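Long-range contacts in cupin 2, conserved barrel domain protein (Shewanella frigidimarina, PDB 2PFW), which is of unknown function but folds as a cupin barrel of the KdgF-like group, whose relatives are linked to uronate sugar metabolism: residues A[23-28]-A[37-42]; A[59-64]-A[99-104]; A[53-58]-A[84-89]; A[64-69]-A[93-98]. All coordinates share one frame; numbering follows the deposited sequence.

Interaction 1 of 4, residues A[23-28]-A[37-42]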
# COMPACT_ATOMS: atom_id res chain seq x y z
N LEU A 23 -16.67 4.15 -8.37
CA LEU A 23 -15.61 3.57 -7.56
C LEU A 23 -15.91 2.11 -7.21
O LEU A 23 -17.05 1.75 -6.92
CB LEU A 23 -15.42 4.36 -6.26
CG LEU A 23 -14.80 5.75 -6.34
CD1 LEU A 23 -14.00 6.05 -5.07
CD2 LEU A 23 -13.91 5.91 -7.56
N LYS A 24 -14.86 1.29 -7.24
CA LYS A 24 -14.93 -0.10 -6.78
C LYS A 24 -13.80 -0.36 -5.79
O LYS A 24 -12.69 0.11 -5.99
CB LYS A 24 -14.83 -1.07 -7.95
CG LYS A 24 -16.07 -1.18 -8.82
CD LYS A 24 -15.90 -2.23 -9.89
CE LYS A 24 -15.95 -1.68 -11.31
NZ LYS A 24 -14.58 -1.47 -11.87
N ARG A 25 -14.08 -1.09 -4.71
CA ARG A 25 -13.10 -1.21 -3.63
C ARG A 25 -12.84 -2.68 -3.28
O ARG A 25 -13.79 -3.46 -3.19
CB ARG A 25 -13.58 -0.46 -2.38
CG ARG A 25 -12.58 -0.46 -1.23
CD ARG A 25 -12.96 0.54 -0.15
NE ARG A 25 -14.20 0.15 0.51
CZ ARG A 25 -15.16 0.91 0.99
NH1 ARG A 25 -15.11 2.23 0.91
NH2 ARG A 25 -16.22 0.34 1.56
N GLN A 26 -11.57 -3.02 -3.09
CA GLN A 26 -11.21 -4.36 -2.63
C GLN A 26 -10.28 -4.30 -1.41
O GLN A 26 -9.25 -3.63 -1.43
CB GLN A 26 -10.52 -5.16 -3.73
CG GLN A 26 -10.33 -6.64 -3.40
CD GLN A 26 -9.49 -7.32 -4.45
OE1 GLN A 26 -8.39 -6.85 -4.73
NE2 GLN A 26 -10.00 -8.41 -5.01
N MSE A 27 -10.65 -5.02 -0.36
CA MSE A 27 -9.79 -5.16 0.81
C MSE A 27 -8.52 -5.94 0.50
O MSE A 27 -8.66 -7.01 -0.00
CB MSE A 27 -10.57 -5.85 1.95
CG MSE A 27 -9.80 -5.85 3.28
SE MSE A 27 -9.42 -4.03 3.94
CE MSE A 27 -11.20 -3.48 3.85
N LEU A 28 -7.36 -5.38 0.81
CA LEU A 28 -6.10 -6.10 0.66
C LEU A 28 -5.64 -6.72 1.98
O LEU A 28 -5.00 -7.77 2.01
CB LEU A 28 -5.01 -5.18 0.14
CG LEU A 28 -5.33 -4.50 -1.20
CD1 LEU A 28 -4.18 -3.60 -1.63
CD2 LEU A 28 -5.63 -5.55 -2.26
N VAL A 37 -6.59 -0.97 0.92
CA VAL A 37 -7.61 -1.38 -0.04
C VAL A 37 -7.14 -1.06 -1.46
O VAL A 37 -6.20 -0.29 -1.63
CB VAL A 37 -8.98 -0.73 0.20
CG1 VAL A 37 -9.46 -1.00 1.62
CG2 VAL A 37 -8.90 0.77 -0.07
N LYS A 38 -7.82 -1.67 -2.41
CA LYS A 38 -7.65 -1.45 -3.84
C LYS A 38 -8.91 -0.78 -4.40
O LYS A 38 -10.00 -1.32 -4.26
CB LYS A 38 -7.39 -2.76 -4.58
CG LYS A 38 -6.74 -2.58 -5.94
CD LYS A 38 -6.60 -3.91 -6.67
CE LYS A 38 -5.38 -3.87 -7.58
NZ LYS A 38 -5.32 -5.06 -8.47
N ILE A 39 -8.72 0.38 -5.01
CA ILE A 39 -9.80 1.18 -5.57
C ILE A 39 -9.68 1.31 -7.08
O ILE A 39 -8.67 1.85 -7.56
CB ILE A 39 -9.83 2.60 -4.98
CG1 ILE A 39 -9.65 2.67 -3.46
CG2 ILE A 39 -11.11 3.31 -5.41
CD1 ILE A 39 -10.84 2.18 -2.68
N TRP A 40 -10.68 0.85 -7.82
CA TRP A 40 -10.72 1.03 -9.26
C TRP A 40 -11.54 2.28 -9.60
O TRP A 40 -12.70 2.37 -9.21
CB TRP A 40 -11.36 -0.15 -9.97
CG TRP A 40 -10.58 -1.42 -9.96
CD1 TRP A 40 -9.82 -1.94 -10.96
CD2 TRP A 40 -10.48 -2.34 -8.86
NE1 TRP A 40 -9.25 -3.13 -10.55
CE2 TRP A 40 -9.65 -3.40 -9.27
CE3 TRP A 40 -11.03 -2.37 -7.57
CZ2 TRP A 40 -9.34 -4.47 -8.44
CZ3 TRP A 40 -10.73 -3.43 -6.75
CH2 TRP A 40 -9.89 -4.47 -7.18
N PHE A 41 -10.92 3.22 -10.31
CA PHE A 41 -11.65 4.40 -10.78
C PHE A 41 -12.17 4.21 -12.20
O PHE A 41 -11.38 3.99 -13.12
CB PHE A 41 -10.74 5.63 -10.72
CG PHE A 41 -10.44 6.15 -9.33
CD1 PHE A 41 -9.80 5.34 -8.40
CD2 PHE A 41 -10.80 7.44 -8.96
CE1 PHE A 41 -9.52 5.82 -7.13
CE2 PHE A 41 -10.53 7.92 -7.69
CZ PHE A 41 -9.88 7.11 -6.77
N ASP A 42 -13.47 4.31 -12.42
CA ASP A 42 -14.01 4.59 -13.75
C ASP A 42 -13.45 5.91 -14.27
O ASP A 42 -12.98 6.74 -13.49
CB ASP A 42 -15.53 4.64 -13.74
CG ASP A 42 -16.17 3.38 -13.17
OD1 ASP A 42 -15.44 2.38 -13.01
OD2 ASP A 42 -17.38 3.41 -12.87
O HOH W 1 -14.48 1.39 -11.01
O HOH W 2 -6.24 -7.30 -6.47

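Interaction 2 of 4, residues A[59-64]-A[99-104]. With EDO (1,2-ethanediol), chain C.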
# COMPACT_ATOMS: atom_id res chain seq x y z
N TYR A 59 -0.77 4.91 -3.35
CA TYR A 59 0.12 4.53 -4.44
C TYR A 59 -0.67 4.42 -5.75
O TYR A 59 -1.76 3.84 -5.75
CB TYR A 59 0.82 3.19 -4.16
CG TYR A 59 1.75 2.78 -5.28
CD1 TYR A 59 2.99 3.36 -5.44
CD2 TYR A 59 1.36 1.79 -6.19
CE1 TYR A 59 3.84 2.98 -6.46
CE2 TYR A 59 2.21 1.41 -7.21
CZ TYR A 59 3.44 2.01 -7.34
OH TYR A 59 4.27 1.62 -8.37
N VAL A 60 -0.13 4.97 -6.84
CA VAL A 60 -0.85 4.84 -8.11
C VAL A 60 -0.43 3.54 -8.80
O VAL A 60 0.72 3.42 -9.22
CB VAL A 60 -0.63 6.03 -9.05
CG1 VAL A 60 -1.57 5.92 -10.24
CG2 VAL A 60 -0.84 7.36 -8.34
N VAL A 61 -1.37 2.61 -8.90
CA VAL A 61 -1.11 1.36 -9.62
C VAL A 61 -1.16 1.63 -11.12
O VAL A 61 -0.19 1.34 -11.82
CB VAL A 61 -2.12 0.26 -9.25
CG1 VAL A 61 -2.00 -0.91 -10.21
CG2 VAL A 61 -1.89 -0.20 -7.81
N GLU A 62 -2.26 2.20 -11.61
CA GLU A 62 -2.23 2.71 -12.98
C GLU A 62 -3.29 3.78 -13.22
O GLU A 62 -4.31 3.82 -12.54
CB GLU A 62 -2.43 1.55 -13.96
CG GLU A 62 -3.84 1.01 -13.98
CD GLU A 62 -4.26 0.53 -15.36
OE1 GLU A 62 -3.89 1.18 -16.36
OE2 GLU A 62 -4.97 -0.49 -15.43
N GLY A 63 -3.04 4.62 -14.21
CA GLY A 63 -3.96 5.67 -14.63
C GLY A 63 -3.39 7.04 -14.30
O GLY A 63 -2.34 7.14 -13.66
N GLU A 64 -4.06 8.11 -14.73
CA GLU A 64 -3.57 9.46 -14.45
C GLU A 64 -4.45 10.07 -13.36
O GLU A 64 -5.67 10.14 -13.50
CB GLU A 64 -3.56 10.32 -15.70
CG GLU A 64 -2.67 9.87 -16.83
CD GLU A 64 -1.20 9.80 -16.49
OE1 GLU A 64 -0.62 10.84 -16.09
OE2 GLU A 64 -0.62 8.70 -16.63
N ILE A 99 -6.17 2.82 -11.14
CA ILE A 99 -6.18 2.01 -9.91
C ILE A 99 -5.26 2.61 -8.85
O ILE A 99 -4.13 3.00 -9.13
CB ILE A 99 -5.78 0.56 -10.20
CG1 ILE A 99 -6.74 -0.15 -11.15
CG2 ILE A 99 -5.64 -0.24 -8.92
CD1 ILE A 99 -6.15 -1.36 -11.83
N LEU A 100 -5.78 2.70 -7.63
CA LEU A 100 -5.05 3.21 -6.48
C LEU A 100 -4.93 2.14 -5.38
O LEU A 100 -5.85 1.34 -5.20
CB LEU A 100 -5.75 4.40 -5.83
CG LEU A 100 -5.55 5.79 -6.41
CD1 LEU A 100 -6.28 6.81 -5.54
CD2 LEU A 100 -4.08 6.14 -6.54
N ILE A 101 -3.83 2.15 -4.65
CA ILE A 101 -3.78 1.47 -3.35
C ILE A 101 -3.84 2.51 -2.24
O ILE A 101 -2.91 3.30 -2.08
CB ILE A 101 -2.51 0.60 -3.22
CG1 ILE A 101 -2.23 -0.30 -4.43
CG2 ILE A 101 -2.58 -0.18 -1.92
CD1 ILE A 101 -2.49 -1.78 -4.35
N ASP A 102 -4.95 2.53 -1.51
CA ASP A 102 -5.11 3.44 -0.38
C ASP A 102 -4.82 2.68 0.92
O ASP A 102 -5.48 1.67 1.16
CB ASP A 102 -6.52 4.02 -0.32
CG ASP A 102 -6.84 5.10 -1.33
OD1 ASP A 102 -5.93 5.75 -1.88
OD2 ASP A 102 -8.04 5.31 -1.59
N THR A 103 -3.87 3.18 1.70
CA THR A 103 -3.60 2.64 3.03
C THR A 103 -3.78 3.70 4.10
O THR A 103 -3.39 4.85 3.90
CB THR A 103 -2.18 2.06 3.11
OG1 THR A 103 -1.23 3.09 3.40
CG2 THR A 103 -1.79 1.48 1.75
N PHE A 104 -4.36 3.29 5.22
CA PHE A 104 -4.73 4.17 6.32
C PHE A 104 -4.20 3.68 7.67
O PHE A 104 -4.31 2.48 7.94
CB PHE A 104 -6.25 4.28 6.42
CG PHE A 104 -6.89 4.72 5.11
CD1 PHE A 104 -6.93 6.06 4.78
CD2 PHE A 104 -7.41 3.78 4.24
CE1 PHE A 104 -7.50 6.47 3.59
CE2 PHE A 104 -7.98 4.19 3.05
CZ PHE A 104 -8.02 5.53 2.73
C1 EDO C . -8.27 8.06 -2.06
O1 EDO C . -6.92 8.48 -2.23
C2 EDO C . -8.81 7.59 -3.41
O2 EDO C . -9.84 6.62 -3.20

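Interaction 3 of 4, residues A[53-58]-A[84-89]. With EDO (1,2-ethanediol), chain C.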
# COMPACT_ATOMS: atom_id res chain seq x y z
N ARG A 53 -9.50 11.76 10.15
CA ARG A 53 -8.42 11.70 11.14
C ARG A 53 -7.30 10.78 10.67
O ARG A 53 -6.12 11.06 10.88
CB ARG A 53 -8.95 11.23 12.49
CG ARG A 53 -9.59 9.84 12.49
CD ARG A 53 -10.19 9.54 13.86
NE ARG A 53 -10.67 8.18 14.01
CZ ARG A 53 -11.86 7.72 13.68
NH1 ARG A 53 -12.78 8.51 13.14
NH2 ARG A 53 -12.16 6.44 13.88
N HIS A 54 -7.68 9.68 10.04
CA HIS A 54 -6.75 8.62 9.66
C HIS A 54 -5.57 9.15 8.86
O HIS A 54 -5.72 9.99 7.96
CB HIS A 54 -7.49 7.57 8.83
CG HIS A 54 -8.73 7.03 9.45
ND1 HIS A 54 -9.93 7.71 9.45
CD2 HIS A 54 -8.97 5.86 10.09
CE1 HIS A 54 -10.85 6.99 10.06
NE2 HIS A 54 -10.29 5.86 10.46
N SER A 55 -4.35 8.68 9.17
CA SER A 55 -3.23 8.94 8.26
C SER A 55 -3.47 8.15 6.98
O SER A 55 -4.16 7.13 6.99
CB SER A 55 -1.90 8.59 8.90
OG SER A 55 -1.41 9.66 9.69
N GLN A 56 -2.94 8.63 5.86
CA GLN A 56 -3.21 7.96 4.59
C GLN A 56 -1.98 8.03 3.69
O GLN A 56 -1.40 9.10 3.49
CB GLN A 56 -4.42 8.56 3.87
CG GLN A 56 -4.72 7.94 2.51
CD GLN A 56 -5.83 8.66 1.76
OE1 GLN A 56 -6.80 9.16 2.33
NE2 GLN A 56 -5.69 8.72 0.44
N VAL A 57 -1.58 6.88 3.15
CA VAL A 57 -0.57 6.86 2.09
C VAL A 57 -1.18 6.16 0.88
O VAL A 57 -1.88 5.16 1.03
CB VAL A 57 0.74 6.20 2.53
CG1 VAL A 57 1.84 6.36 1.50
CG2 VAL A 57 1.21 6.79 3.86
N SER A 58 -0.96 6.72 -0.31
CA SER A 58 -1.62 6.22 -1.51
C SER A 58 -0.58 5.99 -2.61
O SER A 58 0.37 6.77 -2.76
CB SER A 58 -2.70 7.19 -1.99
OG SER A 58 -3.98 6.89 -1.48
N VAL A 84 -1.29 12.01 2.90
CA VAL A 84 -2.22 12.92 3.53
C VAL A 84 -2.13 12.87 5.05
O VAL A 84 -2.56 11.90 5.68
CB VAL A 84 -3.66 12.58 3.10
CG1 VAL A 84 -4.64 13.64 3.55
CG2 VAL A 84 -3.69 12.41 1.58
N PRO A 85 -1.59 13.92 5.66
CA PRO A 85 -1.55 13.95 7.14
C PRO A 85 -2.96 13.92 7.70
O PRO A 85 -3.94 14.20 7.01
CB PRO A 85 -0.82 15.26 7.44
CG PRO A 85 -0.08 15.58 6.18
CD PRO A 85 -0.99 15.12 5.07
N PRO A 86 -3.10 13.55 8.97
CA PRO A 86 -4.43 13.57 9.59
C PRO A 86 -5.09 14.96 9.45
O PRO A 86 -4.42 15.95 9.71
CB PRO A 86 -4.14 13.25 11.06
CG PRO A 86 -2.88 12.45 11.00
CD PRO A 86 -2.06 13.08 9.90
N HIS A 87 -6.33 14.93 9.03
CA HIS A 87 -7.28 16.02 8.94
C HIS A 87 -6.95 16.98 7.81
O HIS A 87 -7.59 18.03 7.69
CB HIS A 87 -7.33 16.79 10.27
CG HIS A 87 -7.80 15.96 11.43
ND1 HIS A 87 -6.98 15.69 12.50
CD2 HIS A 87 -8.97 15.35 11.68
CE1 HIS A 87 -7.64 14.94 13.37
NE2 HIS A 87 -8.85 14.71 12.90
N VAL A 88 -5.97 16.64 6.97
CA VAL A 88 -5.59 17.53 5.88
C VAL A 88 -6.57 17.42 4.72
O VAL A 88 -6.98 16.33 4.32
CB VAL A 88 -4.16 17.25 5.38
CG1 VAL A 88 -3.86 18.07 4.12
CG2 VAL A 88 -3.13 17.56 6.45
N ASP A 89 -6.98 18.56 4.16
CA ASP A 89 -7.89 18.56 3.03
C ASP A 89 -7.24 17.89 1.82
O ASP A 89 -6.06 18.14 1.56
CB ASP A 89 -8.31 19.98 2.66
CG ASP A 89 -9.44 20.52 3.52
OD1 ASP A 89 -10.15 19.72 4.15
OD2 ASP A 89 -9.59 21.76 3.55
C1 EDO C . -8.27 8.06 -2.06
O1 EDO C . -6.92 8.48 -2.23
C2 EDO C . -8.81 7.59 -3.41
O2 EDO C . -9.84 6.62 -3.20
O HOH W 3 -5.55 12.30 6.40

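Interaction 4 of 4, residues A[64-69]-A[93-98]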
# COMPACT_ATOMS: atom_id res chain seq x y z
N GLU A 64 -4.06 8.11 -14.73
CA GLU A 64 -3.57 9.46 -14.45
C GLU A 64 -4.45 10.07 -13.36
O GLU A 64 -5.67 10.14 -13.50
CB GLU A 64 -3.56 10.32 -15.70
CG GLU A 64 -2.67 9.87 -16.83
CD GLU A 64 -1.20 9.80 -16.49
OE1 GLU A 64 -0.62 10.84 -16.09
OE2 GLU A 64 -0.62 8.70 -16.63
N PHE A 65 -3.81 10.49 -12.27
CA PHE A 65 -4.55 11.00 -11.12
C PHE A 65 -4.22 12.48 -10.89
O PHE A 65 -3.06 12.82 -10.70
CB PHE A 65 -4.25 10.19 -9.85
CG PHE A 65 -5.05 8.89 -9.83
CD1 PHE A 65 -4.57 7.76 -10.49
CD2 PHE A 65 -6.26 8.81 -9.17
CE1 PHE A 65 -5.30 6.59 -10.47
CE2 PHE A 65 -6.99 7.64 -9.14
CZ PHE A 65 -6.50 6.52 -9.80
N HIS A 66 -5.26 13.31 -10.94
CA HIS A 66 -5.18 14.70 -10.51
C HIS A 66 -5.41 14.73 -9.00
O HIS A 66 -6.55 14.55 -8.56
CB HIS A 66 -6.21 15.58 -11.22
CG HIS A 66 -5.94 15.83 -12.67
ND1 HIS A 66 -5.95 14.81 -13.60
CD2 HIS A 66 -5.67 16.96 -13.36
CE1 HIS A 66 -5.69 15.30 -14.80
NE2 HIS A 66 -5.51 16.61 -14.68
N VAL A 67 -4.36 14.95 -8.22
CA VAL A 67 -4.54 14.85 -6.77
C VAL A 67 -4.33 16.21 -6.09
O VAL A 67 -3.34 16.90 -6.33
CB VAL A 67 -3.62 13.80 -6.13
CG1 VAL A 67 -3.82 13.78 -4.62
CG2 VAL A 67 -3.89 12.43 -6.73
N ASN A 68 -5.28 16.58 -5.24
CA ASN A 68 -5.13 17.76 -4.40
C ASN A 68 -4.82 17.36 -2.96
O ASN A 68 -5.65 16.67 -2.36
CB ASN A 68 -6.38 18.64 -4.44
CG ASN A 68 -6.11 20.01 -3.82
OD1 ASN A 68 -5.25 20.16 -2.96
ND2 ASN A 68 -6.86 21.01 -4.28
N VAL A 69 -3.67 17.78 -2.45
CA VAL A 69 -3.38 17.71 -1.02
C VAL A 69 -3.05 19.10 -0.47
O VAL A 69 -2.05 19.70 -0.86
CB VAL A 69 -2.21 16.76 -0.70
CG1 VAL A 69 -1.96 16.74 0.80
CG2 VAL A 69 -2.51 15.35 -1.19
N VAL A 93 -9.07 12.95 -8.55
CA VAL A 93 -9.84 12.74 -9.77
C VAL A 93 -9.07 11.91 -10.79
O VAL A 93 -7.88 12.13 -10.97
CB VAL A 93 -10.21 14.09 -10.43
CG1 VAL A 93 -10.32 13.94 -11.94
CG2 VAL A 93 -11.50 14.62 -9.84
N CYS A 94 -9.73 10.99 -11.46
CA CYS A 94 -9.08 10.16 -12.47
C CYS A 94 -9.79 10.21 -13.82
O CYS A 94 -10.72 9.45 -14.07
CB CYS A 94 -9.02 8.70 -12.00
SG CYS A 94 -7.88 7.69 -12.96
N PRO A 95 -9.36 11.10 -14.70
CA PRO A 95 -10.06 11.29 -15.98
C PRO A 95 -9.97 10.06 -16.89
O PRO A 95 -10.91 9.71 -17.60
CB PRO A 95 -9.31 12.45 -16.63
CG PRO A 95 -8.52 13.09 -15.54
CD PRO A 95 -8.20 11.99 -14.56
N THR A 96 -8.81 9.40 -16.89
CA THR A 96 -8.55 8.28 -17.77
C THR A 96 -9.10 6.97 -17.21
O THR A 96 -9.23 5.99 -17.95
CB THR A 96 -7.04 8.11 -17.99
OG1 THR A 96 -6.42 7.76 -16.74
CG2 THR A 96 -6.41 9.42 -18.43
N GLY A 97 -9.42 6.92 -15.92
CA GLY A 97 -9.65 5.60 -15.30
C GLY A 97 -8.32 5.09 -14.76
O GLY A 97 -7.25 5.54 -15.20
N GLY A 98 -8.32 4.18 -13.79
CA GLY A 98 -7.07 3.85 -13.12
C GLY A 98 -7.26 3.03 -11.86
O GLY A 98 -8.37 2.59 -11.55

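Interaction 1 of 4, residues A[23-28]-A[37-42]
The W40 indole meets the neighbouring strand with its benzo edge. Q26 CB lies in the ring plane there, 3.5 Å from W40 CZ3, and the K24 carbonyl carbon sits at the same rim. One face of the indole carries CG of K38, from its own strand. The F41 ring is met differently. L23 CD2 stands over its face, 3.9 Å from the centroid and 15° off the normal, a CH-pi contact, while I39 O lies at its edge. Strands 23-31 and 34-41 form an antiparallel beta hairpin in the larger sheet of the cupin barrel. K24 and W40 are a hydrogen-bonded pair, with W40 N to K24 O at 2.8 Å. Q26 and K38 are next, and Q26 N to K38 O is short at 2.6 Å. On the face of L23, R25 and M27, I39 CD1 lies 3.5 Å from R25 CG, and selenomethionine M27 CE packs on V37 CG1. K24 bends at its outer torsions, so that NZ donates to a water 3.0 Å away that also lies close to W40 O and D42 OD1. An alanine at W40 would remove the indole and would probably leave Q26 CB and K38 CG without their apolar partner. The Q26 chain is extended, carrying its amide to T14 and G11: NE2 donates to both carbonyls. OE1 accepts from a second water, which K38 NZ also reaches.

Interaction 2 of 4, residues A[59-64]-A[99-104]
I99 O takes two backbone donors. E62 N approaches it on a lone pair at 3.2 Å, and V61 N comes in at 2.8 Å from above the carbonyl plane. V61 and E62 thus both face I99, a classic beta bulge. V61 CG2 presses on I101 CG1 at 3.4 Å, tighter than usual van der Waals contact. Before the bulge, Y59 and I101 form an antiparallel hydrogen-bonded pair with I101 N to Y59 O at 2.9 Å. Strands 55-61 and 98-105 are antiparallel neighbours in the larger sheet of the cupin barrel, and the chain turns its corner at E62. On the face of V60, L100 CD2 reaches V60 CG2 at 3.9 Å, and F65 packs against both residues. The D102 carboxylate accepts hydrogen bonds from both hydroxyls of a 1,2-ethanediol, probably from the crystallisation liquor, O1 on OD1 and O2 on OD2, though the placing of its oxygens is less sure. An alanine at D102 would remove both acceptors and would probably loosen the hold on the diol. L100 CD1 touches diol C2. On the other face, Y59 OH bonds K38 NZ of the second subunit, and I101 packs on Y59 of that subunit.

Interaction 3 of 4, residues A[53-58]-A[84-89]
Two backbone hydrogen bonds join Q56 and V84 as an antiparallel hydrogen-bonded pair. V84 N to Q56 O is nearly straight, 3.0 Å and 167°. Q56 N to V84 O is longer and more bent, 3.3 Å and 139°. A water near H54 O and P85 O sits between the two segments. Segment 84-89 then makes a type II beta turn from P85 to V88, closed by V88 N to P85 O. Packing and ring contacts follow. The P86 ring lies against two oxygens, CB 3.0 Å from R53 O and CG 3.4 Å from S55 OG. R53 CA stands over the H87 ring in a CH-pi contact, 3.9 Å from the centroid. Among side-chain polar bonds, Q56 is extended, CG anti to the backbone N, so its amide reaches S58 OG through NE2 at 3.2 Å, though S58 OG is less surely placed. The same NE2 makes a weak bond to O1 of a bound 1,2-ethanediol. OE1 accepts a weak bond from H52 NE2. S55 OG is bonded to E33 and N31 of the second subunit. Q56 lies four residues after H52 and touches H90, so it probably corresponds to the glutamate position of the cupin metal-binding motif; no metal is seen here. Both ends of the amide have partners, two of these bonds being weak, which is consistent with a polar pocket in the barrel.

Interaction 4 of 4, residues A[64-69]-A[93-98]
E64 opens the contact with its backbone N, which donates to T96 OG1 at 3.1 Å and 167°. T96 OG1 in turn donates a hydrogen bond to G97 O at 2.8 Å, on a lone pair, so this hydroxyl links the two segments. The E64 CB lies beside T96 CG2, while its carboxylate turns away and OE2 meets T77 OG1. F65 comes next. Its ring takes C94 SG over one face, 3.8 Å from the centroid and 17° off the normal, a sulfur-aromatic contact. C94 CB adds a CH-pi contact to that face. G98 lies at the edge of the ring, and a side chain on it would run into F65 CE1. H66 then pairs with V93 in register. H66 N to V93 O is 2.9 Å and runs nearly along the C=O axis, and V93 N to H66 O is 3.0 Å. P95 CG approaches the H66 ring obliquely, 3.7 Å from ND1. V67 points away from segment 93-98 and packs on F8 of the second subunit. Strand 65-69 lies between strands 90-94 and 72-76 in the smaller antiparallel sheet of the cupin barrel, with F65 and V67 hydrogen-bonded through their backbones to L76 and K74.

In the fold
Interactions 1, 2 and 3 lie on the larger sheet, and interaction 4 belongs to the smaller one. Interactions 1 and 2 are joined where V37 N meets D102 O at 2.9 Å and I39 O meets L100 N at 3.0 Å. Interaction 3 continues strand 55-61 of interaction 2, with T103 O to V57 N at 2.8 Å. F65 of interaction 4 reaches the larger sheet from the smaller one, packing on V60 and L100 of interaction 2 and edge-to-face with F41 of interaction 1. Interactions 2 and 3 share the bound diol, between D102 and Q56, which may mark the cupin pocket. The centres of interactions 1 and 3 are about 18 Å apart.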